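Local coordinates for protein citrate synthase (Metallosphaera sedula, PDB 6ABW) that probably catalyses the condensation of oxaloacetate with acetyl-CoA and water to give citrate and CoA, a step of the tricarboxylic acid cycle, at residues 52-57 / 188-193; 93-98 / 144-149; 121-126 / 209-214; 245-250 / 300-305. All coordinates share one frame; numbering follows the deposited sequence.

The four contacts are spread through a mostly helical chain, and none touches another. Contact 1 lies deepest, its centre about 12 Å from that of the chain. Contacts 2 and 3 have their centres about 26 Å from that of contact 1 and, like contact 1, reach the second subunit. Contact 4 touches no other protein chain of the assembly. It lies on the far side of the chain's centre from contact 3, with about 48 Å between their centres. It is also the one close to the acetyl-CoA site: the side chains of Thr-250 and the binding residue Leu-265 are about 8 Å apart. Contact 1 has a polar link to the predicted active-site residue Asp-325 through Tyr-192.

Contact 1: 52-57 / 188-193; sequences EHTSFE and ALILYA
Phe-56 and Ile-190 mark the closest approach of the two backbones, with their CA atoms 5.5 Å apart. Segment 52-57 holds the end of helix 47-53, a short break at Thr-54 and Ser-55, and the start of helix 56-65. Segment 188-193 holds the end of helix 179-191, and Tyr-192 is the first residue to leave that helix.

Phe-56 carries the largest share of the contact. Its CG stands anti to the backbone N (chi1 -175°), where it lies 3.7 Å from Leu-189 CB. Leu-189 CB lies over one face of the ring, 3.7 Å from its centroid, in a CH-pi contact offset toward the rim. Leu-189 CD1 adds a contact at Phe-56 CD2, 4.0 Å away. The two side chains cross at about a right angle. Phe-56 CE1 comes within 3.4 Å of Leu-189 O, which is hydrogen-bonded to Ser-349 OG of helix 342-365.

Ile-190 meets mainly backbone. Its CD1 ends 3.6 Å from Ser-55 C and 3.8 Å from Phe-56 N. Its other neighbours include Ile-47 and Val-51 of helix 47-53. Thr-54 OG1 bonds to Leu-50 O. Ser-55 OG caps helix 56-65 and bonds to Glu-58 OE2.

Between the two segments the chemistry is apolar, so close fit, not charge, joins them. A polar tie comes from one turn before Ile-190 on helix 179-191, where Asp-186 OD1 bonds to Phe-56 N. A carboxylate at the first turn of helix 56-65 would probably be favoured by the partial positive charge of that helix end.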
# COMPACT_ATOMS: atom_id res chain seq x y z
N GLU A 52 -19.19 -19.13 -19.39
CA GLU A 52 -19.64 -19.77 -20.65
C GLU A 52 -20.20 -18.75 -21.67
O GLU A 52 -19.93 -18.90 -22.83
CB GLU A 52 -20.71 -20.77 -20.33
CG GLU A 52 -21.28 -21.54 -21.53
CD GLU A 52 -20.30 -22.42 -22.31
OE1 GLU A 52 -19.11 -22.55 -21.92
OE2 GLU A 52 -20.77 -22.99 -23.33
N HIS A 53 -20.95 -17.77 -21.21
CA HIS A 53 -21.78 -16.93 -22.06
C HIS A 53 -21.35 -15.46 -22.14
O HIS A 53 -21.96 -14.70 -22.92
CB HIS A 53 -23.22 -17.01 -21.60
CG HIS A 53 -23.79 -18.39 -21.67
ND1 HIS A 53 -24.30 -19.04 -20.56
CD2 HIS A 53 -24.01 -19.21 -22.73
CE1 HIS A 53 -24.77 -20.22 -20.93
NE2 HIS A 53 -24.61 -20.35 -22.24
N THR A 54 -20.34 -15.02 -21.35
CA THR A 54 -19.92 -13.62 -21.44
C THR A 54 -18.43 -13.54 -21.76
O THR A 54 -17.93 -14.28 -22.56
CB THR A 54 -20.38 -12.74 -20.26
OG1 THR A 54 -19.59 -13.00 -19.12
CG2 THR A 54 -21.87 -12.98 -19.91
N SER A 55 -17.75 -12.55 -21.23
CA SER A 55 -16.35 -12.27 -21.55
C SER A 55 -15.86 -11.38 -20.40
O SER A 55 -16.64 -10.83 -19.63
CB SER A 55 -16.19 -11.50 -22.84
OG SER A 55 -16.81 -10.24 -22.75
N PHE A 56 -14.56 -11.25 -20.28
CA PHE A 56 -14.03 -10.42 -19.22
C PHE A 56 -14.52 -8.97 -19.35
O PHE A 56 -14.91 -8.37 -18.36
CB PHE A 56 -12.50 -10.49 -19.20
CG PHE A 56 -11.88 -9.74 -18.03
CD1 PHE A 56 -12.22 -10.06 -16.75
CD2 PHE A 56 -10.94 -8.73 -18.24
CE1 PHE A 56 -11.63 -9.43 -15.68
CE2 PHE A 56 -10.37 -8.09 -17.19
CZ PHE A 56 -10.73 -8.42 -15.87
N GLU A 57 -14.53 -8.42 -20.57
CA GLU A 57 -15.02 -7.02 -20.76
C GLU A 57 -16.44 -6.84 -20.24
O GLU A 57 -16.76 -5.87 -19.57
CB GLU A 57 -14.99 -6.61 -22.23
CG GLU A 57 -13.58 -6.54 -22.80
CD GLU A 57 -13.08 -7.78 -23.56
OE1 GLU A 57 -13.34 -8.93 -23.12
OE2 GLU A 57 -12.33 -7.62 -24.56
N ALA A 188 -10.07 -17.36 -16.94
CA ALA A 188 -9.21 -17.15 -15.77
C ALA A 188 -9.40 -15.75 -15.25
O ALA A 188 -9.49 -15.54 -14.06
CB ALA A 188 -7.77 -17.39 -16.13
N LEU A 189 -9.48 -14.76 -16.14
CA LEU A 189 -9.73 -13.38 -15.75
C LEU A 189 -11.05 -13.20 -15.10
O LEU A 189 -11.16 -12.45 -14.13
CB LEU A 189 -9.68 -12.44 -16.92
CG LEU A 189 -8.32 -12.32 -17.53
CD1 LEU A 189 -8.38 -11.71 -18.91
CD2 LEU A 189 -7.49 -11.45 -16.58
N ILE A 190 -12.07 -13.88 -15.59
CA ILE A 190 -13.38 -13.80 -14.89
C ILE A 190 -13.35 -14.53 -13.54
O ILE A 190 -13.88 -14.03 -12.52
CB ILE A 190 -14.51 -14.41 -15.78
CG1 ILE A 190 -14.73 -13.51 -17.04
CG2 ILE A 190 -15.81 -14.52 -14.98
CD1 ILE A 190 -15.52 -14.20 -18.13
N LEU A 191 -12.71 -15.70 -13.53
CA LEU A 191 -12.75 -16.58 -12.37
C LEU A 191 -12.13 -15.98 -11.11
O LEU A 191 -12.58 -16.21 -9.99
CB LEU A 191 -12.09 -17.94 -12.71
CG LEU A 191 -12.88 -18.91 -13.61
CD1 LEU A 191 -12.08 -20.07 -14.17
CD2 LEU A 191 -14.12 -19.44 -12.88
N TYR A 192 -11.04 -15.24 -11.29
CA TYR A 192 -10.31 -14.63 -10.22
C TYR A 192 -10.73 -13.18 -9.88
O TYR A 192 -10.10 -12.56 -9.00
CB TYR A 192 -8.80 -14.77 -10.49
CG TYR A 192 -8.07 -16.00 -10.00
CD1 TYR A 192 -8.41 -16.63 -8.77
CD2 TYR A 192 -6.95 -16.48 -10.65
CE1 TYR A 192 -7.66 -17.66 -8.26
CE2 TYR A 192 -6.22 -17.53 -10.15
CZ TYR A 192 -6.59 -18.13 -8.94
OH TYR A 192 -5.81 -19.17 -8.40
N ALA A 193 -11.81 -12.66 -10.52
CA ALA A 193 -12.08 -11.23 -10.47
C ALA A 193 -12.40 -10.75 -9.06
O ALA A 193 -11.96 -9.67 -8.71
CB ALA A 193 -13.15 -10.80 -11.44

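Contact 2: 93-98 / 144-149; sequences DMIYSL and ANVLRA
Tyr-96 CG lies anti to the carbonyl carbon, beside the backbone N (chi1 -85°), which places it 4.0 Å from Ala-149 CB of helix 128-151. Ile-95, one residue earlier, has CG2 anti to its backbone N, and that methyl faces the same helix.

Ala-149 CB sits over the centre of the Tyr-96 ring, 3.6 Å from the centroid and only 7° off the ring normal. This is a well-centred CH-pi contact. Ala-149 CA is also over this face, 3.5 Å from Tyr-96 CE2. At the tip of the ring, Tyr-96 OH comes 3.4 Å from Arg-148 CB. Tyr-96 and Arg-148 run side by side and point the same way. The OH is hydrogen-bonded to Lys-153 O, beyond the end of that helix. The ring thus has an apolar contact at its face and a polar hold at its tip.

Ile-95 adds a further apolar contact. Its CG2 touches Ala-149 CB at 3.9 Å, Val-146 CG2 at 4.1 Å and Asn-145 O at 3.7 Å. Asn-145 ND2 is satisfied by Thr-141 O of its own helix and Ala-156 O of the following loop. Arg-148 NE bonds to Lys-154 O in that loop.

The short helix axes approach to 9.2 Å and run in broadly the same direction, crossing at -36°. Such helix-on-helix packing builds the largely helical citrate synthase fold. Here it lies beside the dimer interface, where Met-94 packs on Met-94 of the second subunit.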
# COMPACT_ATOMS: atom_id res chain seq x y z
N ASP A 93 10.41 1.57 -18.27
CA ASP A 93 11.84 1.62 -17.89
C ASP A 93 12.00 1.15 -16.46
O ASP A 93 12.97 0.46 -16.10
CB ASP A 93 12.41 3.04 -17.99
CG ASP A 93 12.50 3.60 -19.43
OD1 ASP A 93 12.29 2.84 -20.41
OD2 ASP A 93 12.76 4.85 -19.54
N MET A 94 11.06 1.53 -15.62
CA MET A 94 11.16 1.14 -14.22
C MET A 94 11.04 -0.33 -14.00
O MET A 94 11.81 -0.92 -13.24
CB MET A 94 10.08 1.82 -13.39
CG MET A 94 10.38 3.32 -13.30
SD MET A 94 9.22 4.27 -12.26
CE MET A 94 8.70 2.98 -11.16
N ILE A 95 10.10 -0.96 -14.70
CA ILE A 95 9.96 -2.38 -14.63
C ILE A 95 11.29 -3.10 -15.03
O ILE A 95 11.73 -4.08 -14.38
CB ILE A 95 8.77 -2.88 -15.50
CG1 ILE A 95 7.42 -2.44 -14.93
CG2 ILE A 95 8.80 -4.41 -15.65
CD1 ILE A 95 6.33 -2.47 -16.00
N TYR A 96 11.86 -2.60 -16.12
CA TYR A 96 13.07 -3.19 -16.69
C TYR A 96 14.33 -2.80 -15.91
O TYR A 96 15.36 -3.39 -16.12
CB TYR A 96 13.24 -2.78 -18.16
CG TYR A 96 12.47 -3.71 -19.06
CD1 TYR A 96 11.10 -3.51 -19.28
CD2 TYR A 96 13.08 -4.76 -19.69
CE1 TYR A 96 10.35 -4.34 -20.09
CE2 TYR A 96 12.34 -5.60 -20.53
CZ TYR A 96 11.00 -5.41 -20.70
OH TYR A 96 10.31 -6.22 -21.53
N SER A 97 14.24 -1.90 -14.94
CA SER A 97 15.43 -1.56 -14.16
C SER A 97 15.52 -2.32 -12.81
O SER A 97 16.56 -2.32 -12.17
CB SER A 97 15.49 -0.07 -13.94
OG SER A 97 14.58 0.24 -12.95
N LEU A 98 14.43 -2.99 -12.40
CA LEU A 98 14.47 -3.84 -11.20
C LEU A 98 15.27 -5.11 -11.48
O LEU A 98 15.39 -5.53 -12.63
CB LEU A 98 13.06 -4.13 -10.75
CG LEU A 98 12.31 -2.92 -10.21
CD1 LEU A 98 10.82 -3.24 -9.98
CD2 LEU A 98 12.91 -2.47 -8.89
N ALA A 144 2.17 -7.93 -18.60
CA ALA A 144 2.82 -8.45 -19.79
C ALA A 144 4.31 -8.04 -19.77
O ALA A 144 5.19 -8.85 -20.07
CB ALA A 144 2.09 -7.89 -21.03
N ASN A 145 4.59 -6.82 -19.33
CA ASN A 145 5.95 -6.29 -19.29
C ASN A 145 6.80 -6.80 -18.14
O ASN A 145 7.99 -6.94 -18.25
CB ASN A 145 5.93 -4.79 -19.48
CG ASN A 145 5.69 -4.45 -20.95
OD1 ASN A 145 6.53 -4.77 -21.80
ND2 ASN A 145 4.46 -4.02 -21.27
N VAL A 146 6.12 -7.16 -17.02
CA VAL A 146 6.79 -7.82 -15.92
C VAL A 146 7.30 -9.19 -16.39
O VAL A 146 8.44 -9.58 -16.15
CB VAL A 146 5.84 -7.89 -14.69
CG1 VAL A 146 6.35 -8.90 -13.62
CG2 VAL A 146 5.70 -6.53 -14.03
N LEU A 147 6.48 -9.93 -17.11
CA LEU A 147 6.91 -11.22 -17.64
C LEU A 147 8.11 -11.01 -18.56
O LEU A 147 9.15 -11.76 -18.48
CB LEU A 147 5.73 -11.91 -18.35
CG LEU A 147 6.22 -13.04 -19.32
CD1 LEU A 147 6.76 -14.17 -18.50
CD2 LEU A 147 5.05 -13.45 -20.20
N ARG A 148 7.95 -10.05 -19.46
CA ARG A 148 8.95 -9.86 -20.50
C ARG A 148 10.31 -9.36 -19.94
O ARG A 148 11.39 -9.83 -20.30
CB ARG A 148 8.37 -9.02 -21.59
CG ARG A 148 7.32 -9.79 -22.40
CD ARG A 148 6.67 -8.90 -23.44
NE ARG A 148 7.56 -8.66 -24.57
CZ ARG A 148 7.73 -9.50 -25.60
NH1 ARG A 148 8.61 -9.18 -26.53
NH2 ARG A 148 7.12 -10.69 -25.67
N ALA A 149 10.26 -8.45 -18.97
CA ALA A 149 11.45 -8.10 -18.22
C ALA A 149 12.16 -9.24 -17.55
O ALA A 149 13.39 -9.38 -17.64
CB ALA A 149 11.20 -6.99 -17.24

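Contact 3: 121-126 / 209-214; sequences MPWNKA and STLSDI
Trp-123 turns the edge of its indole to the backbone of Leu-211 and Ser-212. Its CG, anti to the carbonyl carbon (chi1 -72°), lies on their side. Segment 209-214 links helices 199-208 and 214-225. Leu-211 closes the first helix in a Schellman motif with positive phi, and Asp-213 is the N-cap of the second.

Trp-123 NE1 donates to Ser-212 O at 2.7 Å, and the bond is nearly straight (170°). The oxygen lies in the indole plane, but the donor stands above the carbonyl plane, 48° out of it. Leu-211 O is also at the edge, 3.3 Å from Trp-123 CD1. At the far end of the ring, Trp-123 CH2 touches Ile-214 CD1 at 4.1 Å, and these side chains cross at about a right angle. A phenylalanine in place of Trp-123 would probably leave Ser-212 O without this donor and open a gap beside Ile-214 CD1.

Helix 342-365 also packs on the indole. Asp-213 OD1 bonds to Ser-116 OG, and OD2 forms a salt bridge with Lys-226 of the second subunit. Asp-213 CB lies 3.5 Å from Met-121 O. Met-121 O accepts from a water, 2.8 Å away, which accepts from Ile-214 N at 3.0 Å.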
# COMPACT_ATOMS: atom_id res chain seq x y z
N MET A 121 -6.00 10.54 -10.06
CA MET A 121 -6.94 11.67 -10.02
C MET A 121 -7.82 11.59 -8.78
O MET A 121 -8.01 10.50 -8.21
CB MET A 121 -7.85 11.62 -11.26
CG MET A 121 -7.19 11.91 -12.58
SD MET A 121 -6.70 13.64 -12.62
CE MET A 121 -8.32 14.34 -13.07
N PRO A 122 -8.45 12.71 -8.38
CA PRO A 122 -9.26 12.65 -7.19
C PRO A 122 -10.55 11.82 -7.43
O PRO A 122 -11.02 11.66 -8.55
CB PRO A 122 -9.64 14.14 -6.89
CG PRO A 122 -8.69 14.95 -7.70
CD PRO A 122 -8.20 14.10 -8.85
N TRP A 123 -11.13 11.36 -6.34
CA TRP A 123 -12.41 10.66 -6.43
C TRP A 123 -13.45 11.64 -6.99
O TRP A 123 -13.45 12.82 -6.64
CB TRP A 123 -12.79 10.13 -5.07
CG TRP A 123 -11.90 8.98 -4.74
CD1 TRP A 123 -10.67 8.99 -4.17
CD2 TRP A 123 -12.15 7.63 -5.13
NE1 TRP A 123 -10.14 7.71 -4.17
CE2 TRP A 123 -11.05 6.85 -4.71
CE3 TRP A 123 -13.24 6.99 -5.75
CZ2 TRP A 123 -11.00 5.47 -4.92
CZ3 TRP A 123 -13.19 5.62 -5.93
CH2 TRP A 123 -12.07 4.89 -5.53
N ASN A 124 -14.24 11.14 -7.90
CA ASN A 124 -15.29 11.91 -8.61
C ASN A 124 -16.36 10.93 -9.10
O ASN A 124 -16.11 10.12 -9.99
CB ASN A 124 -14.63 12.68 -9.77
CG ASN A 124 -15.64 13.51 -10.49
OD1 ASN A 124 -16.39 14.19 -9.84
ND2 ASN A 124 -15.68 13.44 -11.77
N LYS A 125 -17.57 10.99 -8.55
CA LYS A 125 -18.63 10.04 -8.97
C LYS A 125 -18.79 9.83 -10.45
O LYS A 125 -18.92 8.70 -10.88
CB LYS A 125 -20.00 10.40 -8.42
CG LYS A 125 -20.21 10.04 -6.97
CD LYS A 125 -21.72 10.06 -6.65
CE LYS A 125 -21.99 9.63 -5.21
NZ LYS A 125 -22.58 8.25 -5.13
N ALA A 126 -18.75 10.88 -11.26
CA ALA A 126 -18.94 10.77 -12.71
C ALA A 126 -17.85 10.05 -13.49
O ALA A 126 -18.11 9.52 -14.53
CB ALA A 126 -19.14 12.12 -13.37
N SER A 209 -10.11 5.13 2.06
CA SER A 209 -10.73 5.95 3.15
C SER A 209 -10.13 7.34 3.32
O SER A 209 -10.74 8.23 3.95
CB SER A 209 -10.69 5.20 4.50
OG SER A 209 -9.42 5.24 5.18
N THR A 210 -8.92 7.53 2.86
CA THR A 210 -8.30 8.84 2.88
C THR A 210 -8.49 9.59 1.58
O THR A 210 -7.94 10.67 1.41
CB THR A 210 -6.78 8.72 3.14
OG1 THR A 210 -6.15 8.17 1.98
CG2 THR A 210 -6.47 7.85 4.34
N LEU A 211 -9.12 8.94 0.59
CA LEU A 211 -9.35 9.46 -0.73
C LEU A 211 -8.11 9.46 -1.55
O LEU A 211 -8.01 10.13 -2.57
CB LEU A 211 -10.14 10.80 -0.73
CG LEU A 211 -11.47 10.72 -0.03
CD1 LEU A 211 -12.15 12.10 -0.04
CD2 LEU A 211 -12.42 9.65 -0.55
N SER A 212 -7.17 8.59 -1.20
CA SER A 212 -6.04 8.31 -2.09
C SER A 212 -6.57 7.79 -3.44
O SER A 212 -7.56 7.09 -3.49
CB SER A 212 -5.04 7.35 -1.43
OG SER A 212 -3.87 7.27 -2.28
N ASP A 213 -5.91 8.16 -4.54
CA ASP A 213 -6.36 7.76 -5.88
C ASP A 213 -6.42 6.22 -6.08
O ASP A 213 -5.79 5.46 -5.37
CB ASP A 213 -5.54 8.41 -6.96
CG ASP A 213 -4.06 7.98 -6.93
OD1 ASP A 213 -3.75 6.92 -7.49
OD2 ASP A 213 -3.21 8.69 -6.38
N ILE A 214 -7.27 5.84 -7.00
CA ILE A 214 -7.49 4.43 -7.28
C ILE A 214 -6.24 3.61 -7.60
O ILE A 214 -6.16 2.44 -7.25
CB ILE A 214 -8.63 4.27 -8.33
CG1 ILE A 214 -9.22 2.89 -8.22
CG2 ILE A 214 -8.13 4.61 -9.72
CD1 ILE A 214 -10.66 2.80 -8.79
O HOH W 1 -9.01 7.92 -8.23

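Contact 4: 245-250 / 300-305; sequences GEPDMT and YFEIAQ
Pro-247 and Ile-303 form the middle of a mainly apolar, partly buried contact. It sets the turn between helices 233-244 and 250-260 against the side of helix 295-315. The CA atoms of Pro-247 and Ile-303 are 4.8 Å apart.

Ile-303 does most of the touching. Its CG1 is anti to the carbonyl carbon (chi1 -69°) and lies 3.7 Å from Pro-247 N. Beyond it, Ile-303 CD1 rests 3.8 Å from Gly-245 C. The proline and isoleucine side chains cross at about a right angle. On the neighbouring helix position, Glu-302 CB packs 3.9 Å from Pro-247 CG.

Gly-245 ends helix 233-244 with a positive phi, where a side chain would press on the carbonyl oxygen before it. Pro-247 then starts a short 3-10 turn that leads into helix 250-260. These helices probably belong to the small domain of the citrate synthase fold, in keeping with the acetyl-CoA pocket residues that lie between 228 and 320. The side chain of Thr-250 is about 8 Å from that of Leu-265, which binds acetyl-CoA.

Thr-250 ties the turn to itself and meets the helix. Its OG1 donates to Pro-247 O at 2.9 Å, tilted 32° from the carbonyl plane. Thr-250 N donates to the same oxygen from the same face. OG1 also lies 3.7 Å from Ile-303 CG2. An alanine at Thr-250 would probably leave Pro-247 O with one of these two donors and open a gap beside Ile-303 CG2. Ile-244 of helix 233-244 packs on both Thr-250 and Ile-303.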
# COMPACT_ATOMS: atom_id res chain seq x y z
N GLY A 245 6.85 -34.55 -10.95
CA GLY A 245 7.63 -34.69 -12.17
C GLY A 245 7.02 -35.51 -13.26
O GLY A 245 6.96 -35.07 -14.39
N GLU A 246 6.52 -36.70 -12.94
CA GLU A 246 5.95 -37.66 -13.93
C GLU A 246 4.69 -38.32 -13.33
O GLU A 246 4.70 -38.58 -12.11
CB GLU A 246 6.95 -38.77 -14.24
CG GLU A 246 8.26 -38.30 -14.81
CD GLU A 246 8.13 -37.72 -16.22
OE1 GLU A 246 7.12 -38.05 -16.88
OE2 GLU A 246 9.02 -36.94 -16.69
N PRO A 247 3.64 -38.51 -14.12
CA PRO A 247 2.40 -39.04 -13.57
C PRO A 247 2.50 -40.36 -12.78
O PRO A 247 1.80 -40.57 -11.75
CB PRO A 247 1.52 -39.29 -14.81
CG PRO A 247 2.02 -38.28 -15.79
CD PRO A 247 3.49 -38.18 -15.57
N ASP A 248 3.36 -41.24 -13.27
CA ASP A 248 3.59 -42.54 -12.57
C ASP A 248 4.27 -42.42 -11.19
O ASP A 248 4.38 -43.42 -10.46
CB ASP A 248 4.40 -43.52 -13.48
CG ASP A 248 3.65 -43.91 -14.77
OD1 ASP A 248 2.38 -43.75 -14.83
OD2 ASP A 248 4.35 -44.37 -15.75
N MET A 249 4.70 -41.21 -10.82
CA MET A 249 5.27 -40.95 -9.51
C MET A 249 4.30 -40.37 -8.50
O MET A 249 4.71 -40.10 -7.37
CB MET A 249 6.41 -39.95 -9.64
CG MET A 249 7.42 -40.25 -10.68
SD MET A 249 8.54 -41.50 -10.10
CE MET A 249 8.32 -42.54 -11.50
N THR A 250 3.07 -40.05 -8.93
CA THR A 250 2.12 -39.34 -8.06
C THR A 250 1.74 -40.10 -6.83
O THR A 250 1.73 -39.55 -5.74
CB THR A 250 0.87 -38.90 -8.87
OG1 THR A 250 1.31 -38.22 -10.06
CG2 THR A 250 0.03 -37.94 -8.06
N TYR A 300 1.71 -32.16 -16.46
CA TYR A 300 1.25 -31.50 -15.21
C TYR A 300 -0.24 -31.64 -15.00
O TYR A 300 -0.64 -31.84 -13.87
CB TYR A 300 1.76 -30.05 -15.18
CG TYR A 300 3.26 -29.96 -15.02
CD1 TYR A 300 3.96 -30.75 -14.08
CD2 TYR A 300 4.01 -29.15 -15.84
CE1 TYR A 300 5.35 -30.68 -13.96
CE2 TYR A 300 5.39 -29.05 -15.70
CZ TYR A 300 6.05 -29.79 -14.73
OH TYR A 300 7.41 -29.71 -14.55
N PHE A 301 -1.03 -31.58 -16.04
CA PHE A 301 -2.46 -31.75 -16.00
C PHE A 301 -2.77 -33.18 -15.55
O PHE A 301 -3.57 -33.38 -14.67
CB PHE A 301 -3.17 -31.46 -17.33
CG PHE A 301 -4.64 -31.77 -17.30
CD1 PHE A 301 -5.52 -30.95 -16.62
CD2 PHE A 301 -5.15 -32.93 -17.89
CE1 PHE A 301 -6.90 -31.20 -16.56
CE2 PHE A 301 -6.52 -33.25 -17.77
CZ PHE A 301 -7.40 -32.37 -17.12
N GLU A 302 -2.01 -34.14 -16.08
CA GLU A 302 -2.19 -35.56 -15.71
C GLU A 302 -1.81 -35.80 -14.28
O GLU A 302 -2.48 -36.52 -13.59
CB GLU A 302 -1.39 -36.48 -16.64
CG GLU A 302 -1.97 -36.42 -18.06
CD GLU A 302 -1.37 -37.43 -19.05
OE1 GLU A 302 -0.47 -38.22 -18.63
OE2 GLU A 302 -1.79 -37.41 -20.26
N ILE A 303 -0.73 -35.18 -13.82
CA ILE A 303 -0.35 -35.30 -12.40
C ILE A 303 -1.43 -34.67 -11.51
O ILE A 303 -1.84 -35.23 -10.51
CB ILE A 303 1.00 -34.65 -12.12
CG1 ILE A 303 2.14 -35.44 -12.78
CG2 ILE A 303 1.19 -34.55 -10.62
CD1 ILE A 303 3.36 -34.59 -13.03
N ALA A 304 -1.89 -33.46 -11.89
CA ALA A 304 -2.94 -32.79 -11.08
C ALA A 304 -4.20 -33.63 -10.99
O ALA A 304 -4.78 -33.77 -9.90
CB ALA A 304 -3.32 -31.47 -11.73
N GLN A 305 -4.59 -34.20 -12.12
CA GLN A 305 -5.81 -35.01 -12.14
C GLN A 305 -5.69 -36.26 -11.19
O GLN A 305 -6.63 -36.59 -10.45
CB GLN A 305 -6.24 -35.35 -13.58
CG GLN A 305 -7.51 -36.19 -13.64
CD GLN A 305 -8.40 -35.90 -14.87
OE1 GLN A 305 -9.64 -35.87 -14.75
NE2 GLN A 305 -7.78 -35.65 -16.02